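Local coordinates for protein aminotransferase TlmJ (Streptoalloteichus hindustanus, PDB 5UID) that probably catalyses pyridoxal 5'-phosphate-dependent transamination in natural-product biosynthesis, as a member of the DegT/DnrJ/EryC1 aminotransferase family, at residues A143-C148 with V153-D158; A162-V167 with R260-F265; R275-L280 with R287-L292; L65-E70 with K210-G215. All blocks are in the same frame, centred on the assembly; numbering follows the deposited sequence.

Interaction 1: residues A143-C148 with V153-D158; sequences AIAELC and VPLVED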
loop_
_atom_site.group_PDB
_atom_site.type_symbol
_atom_site.label_atom_id
_atom_site.label_comp_id
_atom_site.label_asym_id
_atom_site.label_seq_id
_atom_site.Cartn_x
_atom_site.Cartn_y
_atom_site.Cartn_z
ATOM N N ALA A 143 -21.969 5.302 -23.783
ATOM C CA ALA A 143 -23.360 4.956 -23.508
ATOM C C ALA A 143 -23.542 4.500 -22.065
ATOM O O ALA A 143 -24.575 4.784 -21.446
ATOM C CB ALA A 143 -23.837 3.877 -24.479
ATOM N N ILE A 144 -22.551 3.794 -21.513
ATOM C CA ILE A 144 -22.621 3.376 -20.115
ATOM C C ILE A 144 -22.646 4.594 -19.201
ATOM O O ILE A 144 -23.459 4.681 -18.272
ATOM C CB ILE A 144 -21.450 2.434 -19.778
ATOM C CG1 ILE A 144 -21.640 1.082 -20.473
ATOM C CG2 ILE A 144 -21.312 2.257 -18.268
ATOM C CD1 ILE A 144 -20.439 0.163 -20.366
ATOM N N ALA A 145 -21.765 5.563 -19.464
ATOM C CA ALA A 145 -21.740 6.780 -18.660
ATOM C C ALA A 145 -23.045 7.554 -18.788
ATOM O O ALA A 145 -23.554 8.097 -17.800
ATOM C CB ALA A 145 -20.554 7.655 -19.067
ATOM N N GLU A 146 -23.606 7.611 -19.999
ATOM C CA GLU A 146 -24.875 8.303 -20.193
ATOM C C GLU A 146 -26.005 7.604 -19.446
ATOM O O GLU A 146 -26.871 8.266 -18.863
ATOM C CB GLU A 146 -25.195 8.408 -21.684
ATOM C CG GLU A 146 -26.505 9.110 -21.985
ATOM C CD GLU A 146 -26.556 10.519 -21.424
ATOM O OE1 GLU A 146 -25.503 11.190 -21.381
ATOM O OE2 GLU A 146 -27.652 10.951 -21.018
ATOM N N LEU A 147 -26.009 6.269 -19.449
ATOM C CA LEU A 147 -27.026 5.521 -18.713
ATOM C C LEU A 147 -26.949 5.813 -17.218
ATOM O O LEU A 147 -27.969 6.086 -16.574
ATOM C CB LEU A 147 -26.863 4.024 -18.978
ATOM C CG LEU A 147 -27.605 3.076 -18.031
ATOM C CD1 LEU A 147 -29.111 3.187 -18.215
ATOM C CD2 LEU A 147 -27.135 1.645 -18.234
ATOM N N CYS A 148 -25.743 5.755 -16.647
ATOM C CA CYS A 148 -25.586 6.059 -15.228
ATOM C C CYS A 148 -25.949 7.506 -14.926
ATOM O O CYS A 148 -26.490 7.800 -13.854
ATOM C CB CYS A 148 -24.152 5.767 -14.782
ATOM S SG CYS A 148 -23.640 4.042 -14.994
ATOM N N VAL A 153 -26.785 7.227 -11.062
ATOM C CA VAL A 153 -25.916 6.249 -10.413
ATOM C C VAL A 153 -24.464 6.659 -10.650
ATOM O O VAL A 153 -24.084 6.888 -11.807
ATOM C CB VAL A 153 -26.175 4.829 -10.945
ATOM C CG1 VAL A 153 -25.138 3.861 -10.408
ATOM C CG2 VAL A 153 -27.583 4.376 -10.568
ATOM N N PRO A 154 -23.646 6.773 -9.607
ATOM C CA PRO A 154 -22.231 7.102 -9.818
ATOM C C PRO A 154 -21.518 6.006 -10.598
ATOM O O PRO A 154 -21.742 4.813 -10.381
ATOM C CB PRO A 154 -21.679 7.229 -8.392
ATOM C CG PRO A 154 -22.877 7.492 -7.538
ATOM C CD PRO A 154 -24.000 6.736 -8.180
ATOM N N LEU A 155 -20.652 6.425 -11.517
ATOM C CA LEU A 155 -19.890 5.513 -12.359
ATOM C C LEU A 155 -18.420 5.579 -11.970
ATOM O O LEU A 155 -17.821 6.660 -11.973
ATOM C CB LEU A 155 -20.066 5.857 -13.837
ATOM C CG LEU A 155 -19.205 5.035 -14.794
ATOM C CD1 LEU A 155 -19.570 3.563 -14.706
ATOM C CD2 LEU A 155 -19.350 5.546 -16.221
ATOM N N VAL A 156 -17.844 4.425 -11.642
ATOM C CA VAL A 156 -16.432 4.304 -11.307
ATOM C C VAL A 156 -15.736 3.573 -12.446
ATOM O O VAL A 156 -16.177 2.496 -12.863
ATOM C CB VAL A 156 -16.226 3.566 -9.972
ATOM C CG1 VAL A 156 -14.743 3.456 -9.651
ATOM C CG2 VAL A 156 -16.966 4.283 -8.851
ATOM N N GLU A 157 -14.655 4.158 -12.950
ATOM C CA GLU A 157 -13.895 3.587 -14.055
ATOM C C GLU A 157 -12.607 2.975 -13.518
ATOM O O GLU A 157 -11.698 3.698 -13.095
ATOM C CB GLU A 157 -13.584 4.645 -15.108
ATOM C CG GLU A 157 -14.728 4.962 -16.047
ATOM C CD GLU A 157 -14.337 6.010 -17.064
ATOM O OE1 GLU A 157 -14.669 7.197 -16.854
ATOM O OE2 GLU A 157 -13.668 5.650 -18.055
ATOM N N ASP A 158 -12.529 1.648 -13.537
ATOM C CA ASP A 158 -11.261 0.960 -13.310
ATOM C C ASP A 158 -10.479 1.070 -14.614
ATOM O O ASP A 158 -10.637 0.266 -15.533
ATOM C CB ASP A 158 -11.486 -0.489 -12.888
ATOM C CG ASP A 158 -10.189 -1.207 -12.529
ATOM O OD1 ASP A 158 -9.100 -0.648 -12.777
ATOM O OD2 ASP A 158 -10.260 -2.337 -11.994
#
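The helix holding Ala143-Cys148 runs nearly antiparallel to strand 155-158, at 154° with axes 9.6 Å apart, and the two chains draw together at Cys148 and Val153, where Val153 N donates to Cys148 O over 2.9 Å. That bond ties the last turns of the helix to the residue that leads into the strand. Farther along the strand, Leu155 is the main filler. Its CG stands anti to the backbone N (chi1 175°), which carries both methyl groups to the helix, and the two branches divide the work. CD2 lies against Ala145, 3.6 Å from Ala145 CA and 3.7 Å from Ala145 CB, and the small alanine lets the branch settle close to the helix backbone. CD1 takes the other side, reaching Cys148 SG at 4.1 Å and Ile144 CG2 at 4.2 Å, with the Ile144 and Leu155 side chains crossing at about a right angle. This is the return half of a right-handed beta-alpha-beta crossover, from strand 126-132 through helix 141-151 to strand 155-158, in the large sheet of a PLP-dependent aminotransferase fold. Cys148 CB sits 3.2 Å from Val153 O where the chains draw together, and its short side chain ends in a sulfur that still reaches Leu155. Cys148, Val153 and Leu155 also touch Val129 of strand 126-132.

Interaction 2: residues A162-V167 with R260-F265; sequences AVASQV and RRLPEF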
loop_
_atom_site.group_PDB
_atom_site.type_symbol
_atom_site.label_atom_id
_atom_site.label_comp_id
_atom_site.label_asym_id
_atom_site.label_seq_id
_atom_site.Cartn_x
_atom_site.Cartn_y
_atom_site.Cartn_z
ATOM N N ALA A 162 -6.271 1.023 -19.319
ATOM C CA ALA A 162 -6.420 2.087 -20.309
ATOM C C ALA A 162 -5.752 3.373 -19.820
ATOM O O ALA A 162 -6.375 4.430 -19.731
ATOM C CB ALA A 162 -7.899 2.315 -20.608
ATOM N N VAL A 163 -4.453 3.287 -19.520
ATOM C CA VAL A 163 -3.740 4.453 -19.012
ATOM C C VAL A 163 -3.566 5.525 -20.083
ATOM O O VAL A 163 -3.361 6.699 -19.750
ATOM C CB VAL A 163 -2.378 4.029 -18.425
ATOM C CG1 VAL A 163 -1.378 3.731 -19.539
ATOM C CG2 VAL A 163 -1.843 5.095 -17.474
ATOM N N ALA A 164 -3.652 5.159 -21.367
ATOM C CA ALA A 164 -3.513 6.118 -22.458
ATOM C C ALA A 164 -4.673 6.064 -23.446
ATOM O O ALA A 164 -4.593 6.688 -24.509
ATOM C CB ALA A 164 -2.191 5.898 -23.207
ATOM N N SER A 165 -5.744 5.346 -23.125
ATOM C CA SER A 165 -6.864 5.198 -24.041
ATOM C C SER A 165 -7.767 6.424 -23.994
ATOM O O SER A 165 -7.908 7.081 -22.958
ATOM C CB SER A 165 -7.666 3.944 -23.702
ATOM O OG SER A 165 -6.809 2.820 -23.591
ATOM N N GLN A 166 -8.383 6.731 -25.134
ATOM C CA GLN A 166 -9.229 7.908 -25.261
ATOM C C GLN A 166 -10.443 7.592 -26.124
ATOM O O GLN A 166 -10.424 6.681 -26.956
ATOM C CB GLN A 166 -8.468 9.097 -25.866
ATOM C CG GLN A 166 -7.354 9.651 -24.992
ATOM C CD GLN A 166 -6.630 10.814 -25.641
ATOM O OE1 GLN A 166 -6.841 11.112 -26.816
ATOM N NE2 GLN A 166 -5.772 11.479 -24.877
ATOM N N VAL A 167 -11.503 8.366 -25.905
ATOM C CA VAL A 167 -12.684 8.385 -26.762
ATOM C C VAL A 167 -12.917 9.825 -27.177
ATOM O O VAL A 167 -13.195 10.677 -26.325
ATOM C CB VAL A 167 -13.933 7.829 -26.061
ATOM C CG1 VAL A 167 -15.150 7.999 -26.951
ATOM C CG2 VAL A 167 -13.738 6.382 -25.718
ATOM N N ARG A 260 6.425 10.268 -19.292
ATOM C CA ARG A 260 7.032 10.859 -20.483
ATOM C C ARG A 260 7.334 9.807 -21.541
ATOM O O ARG A 260 7.316 10.113 -22.740
ATOM C CB ARG A 260 8.308 11.615 -20.113
ATOM C CG ARG A 260 8.066 12.953 -19.440
ATOM C CD ARG A 260 9.369 13.709 -19.229
ATOM N NE ARG A 260 10.179 13.136 -18.157
ATOM C CZ ARG A 260 10.129 13.537 -16.890
ATOM N NH1 ARG A 260 9.307 14.515 -16.532
ATOM N NH2 ARG A 260 10.903 12.962 -15.979
ATOM N N ARG A 261 7.612 8.573 -21.122
ATOM C CA ARG A 261 7.875 7.474 -22.041
ATOM C C ARG A 261 6.610 6.755 -22.489
ATOM O O ARG A 261 6.679 5.944 -23.419
ATOM C CB ARG A 261 8.825 6.458 -21.393
ATOM C CG ARG A 261 10.179 7.027 -20.985
ATOM C CD ARG A 261 11.059 5.954 -20.359
ATOM N NE ARG A 261 11.401 4.904 -21.313
ATOM C CZ ARG A 261 12.001 3.761 -20.990
ATOM N NH1 ARG A 261 12.322 3.512 -19.727
ATOM N NH2 ARG A 261 12.273 2.864 -21.929
ATOM N N LEU A 262 5.471 7.038 -21.854
ATOM C CA LEU A 262 4.236 6.312 -22.156
ATOM C C LEU A 262 3.850 6.358 -23.629
ATOM O O LEU A 262 3.501 5.299 -24.180
ATOM C CB LEU A 262 3.103 6.836 -21.267
ATOM C CG LEU A 262 1.721 6.214 -21.479
ATOM C CD1 LEU A 262 1.767 4.714 -21.244
ATOM C CD2 LEU A 262 0.683 6.870 -20.575
ATOM N N PRO A 263 3.867 7.510 -24.320
ATOM C CA PRO A 263 3.527 7.484 -25.754
ATOM C C PRO A 263 4.390 6.527 -26.558
ATOM O O PRO A 263 3.877 5.837 -27.447
ATOM C CB PRO A 263 3.737 8.942 -26.189
ATOM C CG PRO A 263 3.514 9.729 -24.951
ATOM C CD PRO A 263 4.082 8.889 -23.843
ATOM N N GLU A 264 5.689 6.453 -26.256
ATOM C CA GLU A 264 6.558 5.525 -26.972
ATOM C C GLU A 264 6.222 4.078 -26.636
ATOM O O GLU A 264 6.300 3.208 -27.513
ATOM C CB GLU A 264 8.022 5.832 -26.657
ATOM C CG GLU A 264 9.020 5.189 -27.611
ATOM C CD GLU A 264 9.408 3.781 -27.201
ATOM O OE1 GLU A 264 9.365 3.481 -25.988
ATOM O OE2 GLU A 264 9.755 2.976 -28.091
ATOM N N PHE A 265 5.844 3.802 -25.384
ATOM C CA PHE A 265 5.409 2.459 -25.012
ATOM C C PHE A 265 4.183 2.041 -25.814
ATOM O O PHE A 265 4.124 0.928 -26.351
ATOM C CB PHE A 265 5.100 2.393 -23.513
ATOM C CG PHE A 265 6.302 2.562 -22.623
ATOM C CD1 PHE A 265 7.586 2.497 -23.138
ATOM C CD2 PHE A 265 6.139 2.776 -21.264
ATOM C CE1 PHE A 265 8.686 2.653 -22.315
ATOM C CE2 PHE A 265 7.233 2.929 -20.434
ATOM C CZ PHE A 265 8.509 2.866 -20.960
#
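Leu262 and Val163 meet end to end, the methyl groups of each directed at the other, where the long helix 249-280 passes the connection between strands 155-158 and 166-167 of the aminotransferase fold. The nearest pair is Val163 CG1 and Leu262 CD1, 3.7 Å apart, and the same valine methyl lies 3.9 Å from Leu262 CD2, so it faces the fork of the leucine rather than one branch. Val163 achieves this with a less usual rotamer: at chi1 76°, CG1 is set between the backbone N and the carbonyl carbon. Leu262 instead extends its CG anti to the backbone N (chi1 178°), projecting the fork from the helix surface. Ala164 receives the second branch, and its single methyl suits a place where the loop backbone comes close to the helix. Ala164 CA and Leu262 CA are 7.8 Å apart.

The contact is wholly apolar, with Val163 and Leu262 buried between the loop and the helix, and the surroundings continue it: Phe44 packs on Val163, while Ile188 and His47 touch Leu262. Both polar atoms of the Val163-Ala164 peptide are hydrogen-bonded, its C=O to His47 NE2 and its N-H to Ser299 OG.

Within the helix, Phe265 turns its ring edge to Arg261 and meets that guanidinium from one face, its CZ lying 3.5 Å above the plane of the Arg261 group, over its centre.

Interaction 3: residues R275-L280 with R287-L292; sequences RYDQGL and RCPPPL. With SO4 (sulfate ion), chain H.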
loop_
_atom_site.group_PDB
_atom_site.type_symbol
_atom_site.label_atom_id
_atom_site.label_comp_id
_atom_site.label_asym_id
_atom_site.label_seq_id
_atom_site.Cartn_x
_atom_site.Cartn_y
_atom_site.Cartn_z
ATOM N N ARG A 275 1.303 -6.039 -36.219
ATOM C CA ARG A 275 2.018 -7.192 -36.755
ATOM C C ARG A 275 1.292 -8.487 -36.415
ATOM O O ARG A 275 1.221 -9.403 -37.245
ATOM C CB ARG A 275 3.452 -7.217 -36.225
ATOM C CG ARG A 275 4.239 -8.455 -36.628
ATOM C CD ARG A 275 4.445 -8.529 -38.137
ATOM N NE ARG A 275 5.003 -9.816 -38.548
ATOM C CZ ARG A 275 4.310 -10.773 -39.157
ATOM N NH1 ARG A 275 3.028 -10.587 -39.442
ATOM N NH2 ARG A 275 4.898 -11.915 -39.489
ATOM N N TYR A 276 0.745 -8.581 -35.200
ATOM C CA TYR A 276 -0.096 -9.721 -34.846
ATOM C C TYR A 276 -1.294 -9.825 -35.783
ATOM O O TYR A 276 -1.613 -10.909 -36.286
ATOM C CB TYR A 276 -0.573 -9.600 -33.397
ATOM C CG TYR A 276 0.423 -10.020 -32.340
ATOM C CD1 TYR A 276 1.561 -10.745 -32.667
ATOM C CD2 TYR A 276 0.211 -9.701 -31.003
ATOM C CE1 TYR A 276 2.468 -11.133 -31.690
ATOM C CE2 TYR A 276 1.107 -10.079 -30.023
ATOM C CZ TYR A 276 2.233 -10.797 -30.371
ATOM O OH TYR A 276 3.123 -11.173 -29.387
ATOM N N ASP A 277 -1.976 -8.699 -36.022
ATOM C CA ASP A 277 -3.107 -8.697 -36.945
ATOM C C ASP A 277 -2.696 -9.201 -38.322
ATOM O O ASP A 277 -3.425 -9.974 -38.951
ATOM C CB ASP A 277 -3.704 -7.293 -37.054
ATOM C CG ASP A 277 -4.375 -6.834 -35.770
ATOM O OD1 ASP A 277 -4.732 -7.690 -34.931
ATOM O OD2 ASP A 277 -4.551 -5.608 -35.607
ATOM N N GLN A 278 -1.523 -8.782 -38.801
ATOM C CA GLN A 278 -1.081 -9.191 -40.129
ATOM C C GLN A 278 -0.830 -10.693 -40.197
ATOM O O GLN A 278 -1.218 -11.348 -41.172
ATOM C CB GLN A 278 0.180 -8.420 -40.521
ATOM C CG GLN A 278 0.692 -8.736 -41.918
ATOM C CD GLN A 278 2.007 -8.046 -42.226
ATOM O OE1 GLN A 278 2.820 -7.808 -41.333
ATOM N NE2 GLN A 278 2.219 -7.716 -43.495
ATOM N N GLY A 279 -0.194 -11.260 -39.173
ATOM C CA GLY A 279 0.192 -12.659 -39.217
ATOM C C GLY A 279 -0.876 -13.653 -38.813
ATOM O O GLY A 279 -0.708 -14.849 -39.072
ATOM N N LEU A 280 -1.971 -13.199 -38.200
ATOM C CA LEU A 280 -2.977 -14.104 -37.663
ATOM C C LEU A 280 -4.386 -13.865 -38.189
ATOM O O LEU A 280 -5.311 -14.565 -37.759
ATOM C CB LEU A 280 -3.001 -14.014 -36.131
ATOM C CG LEU A 280 -1.704 -14.315 -35.378
ATOM C CD1 LEU A 280 -1.919 -14.150 -33.887
ATOM C CD2 LEU A 280 -1.202 -15.709 -35.694
ATOM N N ARG A 287 -9.694 -15.891 -33.986
ATOM C CA ARG A 287 -10.302 -14.576 -34.156
ATOM C C ARG A 287 -9.452 -13.547 -33.425
ATOM O O ARG A 287 -9.338 -13.589 -32.195
ATOM C CB ARG A 287 -11.744 -14.565 -33.644
ATOM C CG ARG A 287 -12.767 -15.003 -34.680
ATOM C CD ARG A 287 -13.011 -13.898 -35.696
ATOM N NE ARG A 287 -13.741 -14.364 -36.872
ATOM C CZ ARG A 287 -14.155 -13.569 -37.854
ATOM N NH1 ARG A 287 -13.918 -12.266 -37.797
ATOM N NH2 ARG A 287 -14.810 -14.076 -38.891
ATOM N N CYS A 288 -8.857 -12.629 -34.181
ATOM C CA CYS A 288 -8.096 -11.536 -33.612
ATOM C C CYS A 288 -9.055 -10.523 -32.988
ATOM O O CYS A 288 -10.269 -10.597 -33.197
ATOM C CB CYS A 288 -7.223 -10.901 -34.694
ATOM S SG CYS A 288 -5.962 -12.019 -35.347
ATOM N N PRO A 289 -8.548 -9.578 -32.195
ATOM C CA PRO A 289 -9.425 -8.557 -31.608
ATOM C C PRO A 289 -10.176 -7.794 -32.682
ATOM O O PRO A 289 -9.629 -7.527 -33.763
ATOM C CB PRO A 289 -8.447 -7.641 -30.859
ATOM C CG PRO A 289 -7.307 -8.524 -30.518
ATOM C CD PRO A 289 -7.173 -9.480 -31.669
ATOM N N PRO A 290 -11.436 -7.435 -32.431
ATOM C CA PRO A 290 -12.159 -6.604 -33.390
ATOM C C PRO A 290 -11.533 -5.229 -33.474
ATOM O O PRO A 290 -10.878 -4.768 -32.521
ATOM C CB PRO A 290 -13.582 -6.543 -32.806
ATOM C CG PRO A 290 -13.390 -6.766 -31.349
ATOM C CD PRO A 290 -12.241 -7.732 -31.233
ATOM N N PRO A 291 -11.693 -4.529 -34.595
ATOM C CA PRO A 291 -11.042 -3.226 -34.746
ATOM C C PRO A 291 -11.596 -2.203 -33.768
ATOM O O PRO A 291 -12.732 -2.303 -33.297
ATOM C CB PRO A 291 -11.357 -2.836 -36.195
ATOM C CG PRO A 291 -12.604 -3.585 -36.518
ATOM C CD PRO A 291 -12.500 -4.885 -35.774
ATOM N N LEU A 292 -10.765 -1.216 -33.457
ATOM C CA LEU A 292 -11.205 -0.121 -32.609
ATOM C C LEU A 292 -12.301 0.673 -33.313
ATOM O O LEU A 292 -12.192 0.952 -34.513
ATOM C CB LEU A 292 -10.032 0.800 -32.270
ATOM C CG LEU A 292 -9.075 0.338 -31.176
ATOM C CD1 LEU A 292 -7.838 1.215 -31.159
ATOM C CD2 LEU A 292 -9.779 0.373 -29.827
HETATM S S SO4 H . -9.737 -11.906 -37.982
HETATM O O1 SO4 H . -9.754 -12.205 -39.412
HETATM O O2 SO4 H . -9.276 -10.535 -37.774
HETATM O O3 SO4 H . -11.084 -12.048 -37.442
HETATM O O4 SO4 H . -8.838 -12.833 -37.301
#
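Cys288 presses against the last turn of helix 249-280, its sulfur meeting the side chain and backbone of Leu280 together: Cys288 SG is 3.7 Å from Leu280 CB and 3.6 Å from Leu280 O. With SG anti to the carbonyl carbon (chi1 -64°), the thiol is carried out from the loop to the helix end, and its small, polarisable sulfur suits a place shared by a methylene and a carbonyl. One turn back, Asp277 OD1 lies 4.1 Å from Cys288 CB, a loose contact. The main partner of this carboxylate is Tyr303 of strand 303-306, whose hydroxyl is hydrogen-bonded to OD1 and whose side chain also touches Cys288 and Pro289.

Beyond this shell, the loop is set by the same strand: the backbones of Arg287 and Arg306 are hydrogen-bonded, and Arg306 NH2 bonds Cys288 O. Pro289 begins a run of three prolines, whose backbone angles keep this loop extended on its way toward strand 296-297. A sulfate, probably from the crystallisation liquor, sits beside the loop. Cys288 N donates to its O4 over 3.1 Å in a nearly straight bond (173°), while Arg287, bent at chi2, brings NH1 to 2.9 Å from sulfate O3.

A backbone N-H and a guanidinium thus both approach the anion, the guanidinium obliquely, which would be expected to stabilise its negative charge at the partly exposed edge of the contact.

Interaction 4: residues L65-E70 with K210-G215; sequences LFLSME and KLASLG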
loop_
_atom_site.group_PDB
_atom_site.type_symbol
_atom_site.label_atom_id
_atom_site.label_comp_id
_atom_site.label_asym_id
_atom_site.label_seq_id
_atom_site.Cartn_x
_atom_site.Cartn_y
_atom_site.Cartn_z
ATOM N N LEU A 65 -9.825 1.550 -5.438
ATOM C CA LEU A 65 -11.171 1.010 -5.600
ATOM C C LEU A 65 -11.881 0.887 -4.256
ATOM O O LEU A 65 -13.063 1.236 -4.138
ATOM C CB LEU A 65 -11.114 -0.345 -6.308
ATOM C CG LEU A 65 -10.732 -0.338 -7.792
ATOM C CD1 LEU A 65 -10.353 -1.734 -8.260
ATOM C CD2 LEU A 65 -11.870 0.216 -8.648
ATOM N N PHE A 66 -11.178 0.389 -3.234
ATOM C CA PHE A 66 -11.761 0.316 -1.897
ATOM C C PHE A 66 -12.141 1.701 -1.385
ATOM O O PHE A 66 -13.209 1.877 -0.785
ATOM C CB PHE A 66 -10.787 -0.357 -0.927
ATOM C CG PHE A 66 -10.935 -1.849 -0.848
ATOM C CD1 PHE A 66 -10.452 -2.665 -1.861
ATOM C CD2 PHE A 66 -11.539 -2.441 0.252
ATOM C CE1 PHE A 66 -10.583 -4.039 -1.787
ATOM C CE2 PHE A 66 -11.672 -3.815 0.333
ATOM C CZ PHE A 66 -11.193 -4.616 -0.688
ATOM N N LEU A 67 -11.279 2.695 -1.608
ATOM C CA LEU A 67 -11.571 4.046 -1.137
ATOM C C LEU A 67 -12.814 4.610 -1.811
ATOM O O LEU A 67 -13.638 5.263 -1.159
ATOM C CB LEU A 67 -10.375 4.966 -1.380
ATOM C CG LEU A 67 -9.143 4.764 -0.501
ATOM C CD1 LEU A 67 -8.004 5.658 -0.967
ATOM C CD2 LEU A 67 -9.477 5.031 0.957
ATOM N N SER A 68 -12.970 4.370 -3.115
ATOM C CA SER A 68 -14.113 4.931 -3.828
ATOM C C SER A 68 -15.426 4.367 -3.296
ATOM O O SER A 68 -16.413 5.099 -3.159
ATOM C CB SER A 68 -13.979 4.673 -5.330
ATOM O OG SER A 68 -14.098 3.295 -5.625
HETATM N N MSE A 69 -15.455 3.076 -2.979
HETATM C CA MSE A 69 -16.651 2.464 -2.408
HETATM C C MSE A 69 -16.923 3.016 -1.011
HETATM O O MSE A 69 -18.074 3.105 -0.585
HETATM C CB MSE A 69 -16.516 0.941 -2.362
HETATM C CG MSE A 69 -16.462 0.276 -3.737
HETATM SE SE MSE A 69 -18.025 0.673 -4.849
HETATM C CE MSE A 69 -17.134 1.655 -6.278
ATOM N N GLU A 70 -15.856 3.384 -0.297
ATOM C CA GLU A 70 -16.026 4.024 1.004
ATOM C C GLU A 70 -16.562 5.442 0.846
ATOM O O GLU A 70 -17.520 5.835 1.524
ATOM C CB GLU A 70 -14.701 4.033 1.768
ATOM C CG GLU A 70 -14.213 2.657 2.192
ATOM C CD GLU A 70 -12.825 2.694 2.807
ATOM O OE1 GLU A 70 -12.317 3.806 3.065
ATOM O OE2 GLU A 70 -12.242 1.612 3.031
ATOM N N LYS A 210 -7.770 13.179 2.655
ATOM C CA LYS A 210 -7.781 12.987 4.101
ATOM C C LYS A 210 -7.956 11.517 4.457
ATOM O O LYS A 210 -7.230 10.981 5.303
ATOM C CB LYS A 210 -8.886 13.834 4.734
ATOM C CG LYS A 210 -8.576 15.321 4.791
ATOM C CD LYS A 210 -9.803 16.124 5.193
ATOM C CE LYS A 210 -10.428 15.585 6.471
ATOM N NZ LYS A 210 -11.676 16.317 6.832
ATOM N N LEU A 211 -8.914 10.844 3.813
ATOM C CA LEU A 211 -9.153 9.434 4.107
ATOM C C LEU A 211 -7.921 8.588 3.800
ATOM O O LEU A 211 -7.590 7.664 4.554
ATOM C CB LEU A 211 -10.364 8.933 3.321
ATOM C CG LEU A 211 -10.790 7.489 3.592
ATOM C CD1 LEU A 211 -11.134 7.303 5.063
ATOM C CD2 LEU A 211 -11.963 7.099 2.712
ATOM N N ALA A 212 -7.227 8.891 2.700
ATOM C CA ALA A 212 -6.002 8.167 2.376
ATOM C C ALA A 212 -4.894 8.428 3.387
ATOM O O ALA A 212 -3.993 7.596 3.526
ATOM C CB ALA A 212 -5.519 8.538 0.973
ATOM N N SER A 213 -4.940 9.555 4.088
ATOM C CA SER A 213 -3.957 9.884 5.120
ATOM C C SER A 213 -4.507 9.615 6.515
ATOM O O SER A 213 -4.495 10.490 7.383
ATOM C CB SER A 213 -3.512 11.335 4.981
ATOM O OG SER A 213 -2.705 11.516 3.831
ATOM N N LEU A 214 -5.006 8.398 6.734
ATOM C CA LEU A 214 -5.452 7.921 8.044
ATOM C C LEU A 214 -6.647 8.704 8.581
ATOM O O LEU A 214 -6.924 8.671 9.784
ATOM C CB LEU A 214 -4.306 7.953 9.063
ATOM C CG LEU A 214 -3.109 7.051 8.760
ATOM C CD1 LEU A 214 -1.833 7.659 9.309
ATOM C CD2 LEU A 214 -3.329 5.668 9.348
ATOM N N GLY A 215 -7.372 9.403 7.710
ATOM C CA GLY A 215 -8.486 10.218 8.157
ATOM C C GLY A 215 -8.106 11.430 8.975
ATOM O O GLY A 215 -8.983 12.041 9.593
#
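A small, largely apolar helix-to-helix contact joins helix 61-72 to the C-terminal end of helix 202-212, near the subunit interface: Phe66 packs on Arg243 of the second subunit, and Leu214 on its Phe87. Leu67 and Leu211 form the centre, sliding past each other in opposite directions with Leu67 CD2 3.7 Å from Leu211 CD2. At chi1 -176°, Leu211 CG stands anti to the backbone N, sending the fork toward the other helix. The other branch of Leu67, CD1, reaches Ala212 CB at 4.3 Å; a single methyl is enough to meet it there.

Glu70, one turn on from Leu67, extends beyond CG and lays OE1 3.3 Å from Leu211 CD2, the two side chains meeting at a slant. Its other oxygen, OE2, is engaged in a salt bridge with Arg243 of the same chain, which probably helps to orient the carboxylate.

One oxygen of Glu70 therefore rests on a leucine methyl while the other is paired with a guanidinium; the salt bridge to Arg243 probably compensates for the apolar neighbour of OE1 and may favour the ionised carboxylate.

Interaction 1 packs a helix on the large mixed sheet, whose strand 155-158 also meets helix 61-72 of interaction 4: Val156 CG2 packs on Met69 CE at 3.7 Å. Their centres are 20 Å apart, and interaction 4, whose segments are 140 positions apart at their closest ends, encloses interaction 1 in sequence. Interactions 2 and 3 share helix 249-280, with centres 20 Å apart, the first part-way along it and the second at its C-terminal end. Interaction 2 follows interaction 1 along the chain and crosses interaction 4. Interactions 3 and 4 have centres 40 Å apart, on opposite sides of the chain's centre. The long helix thus connects the sheet-bearing core with the C-terminal part of the chain.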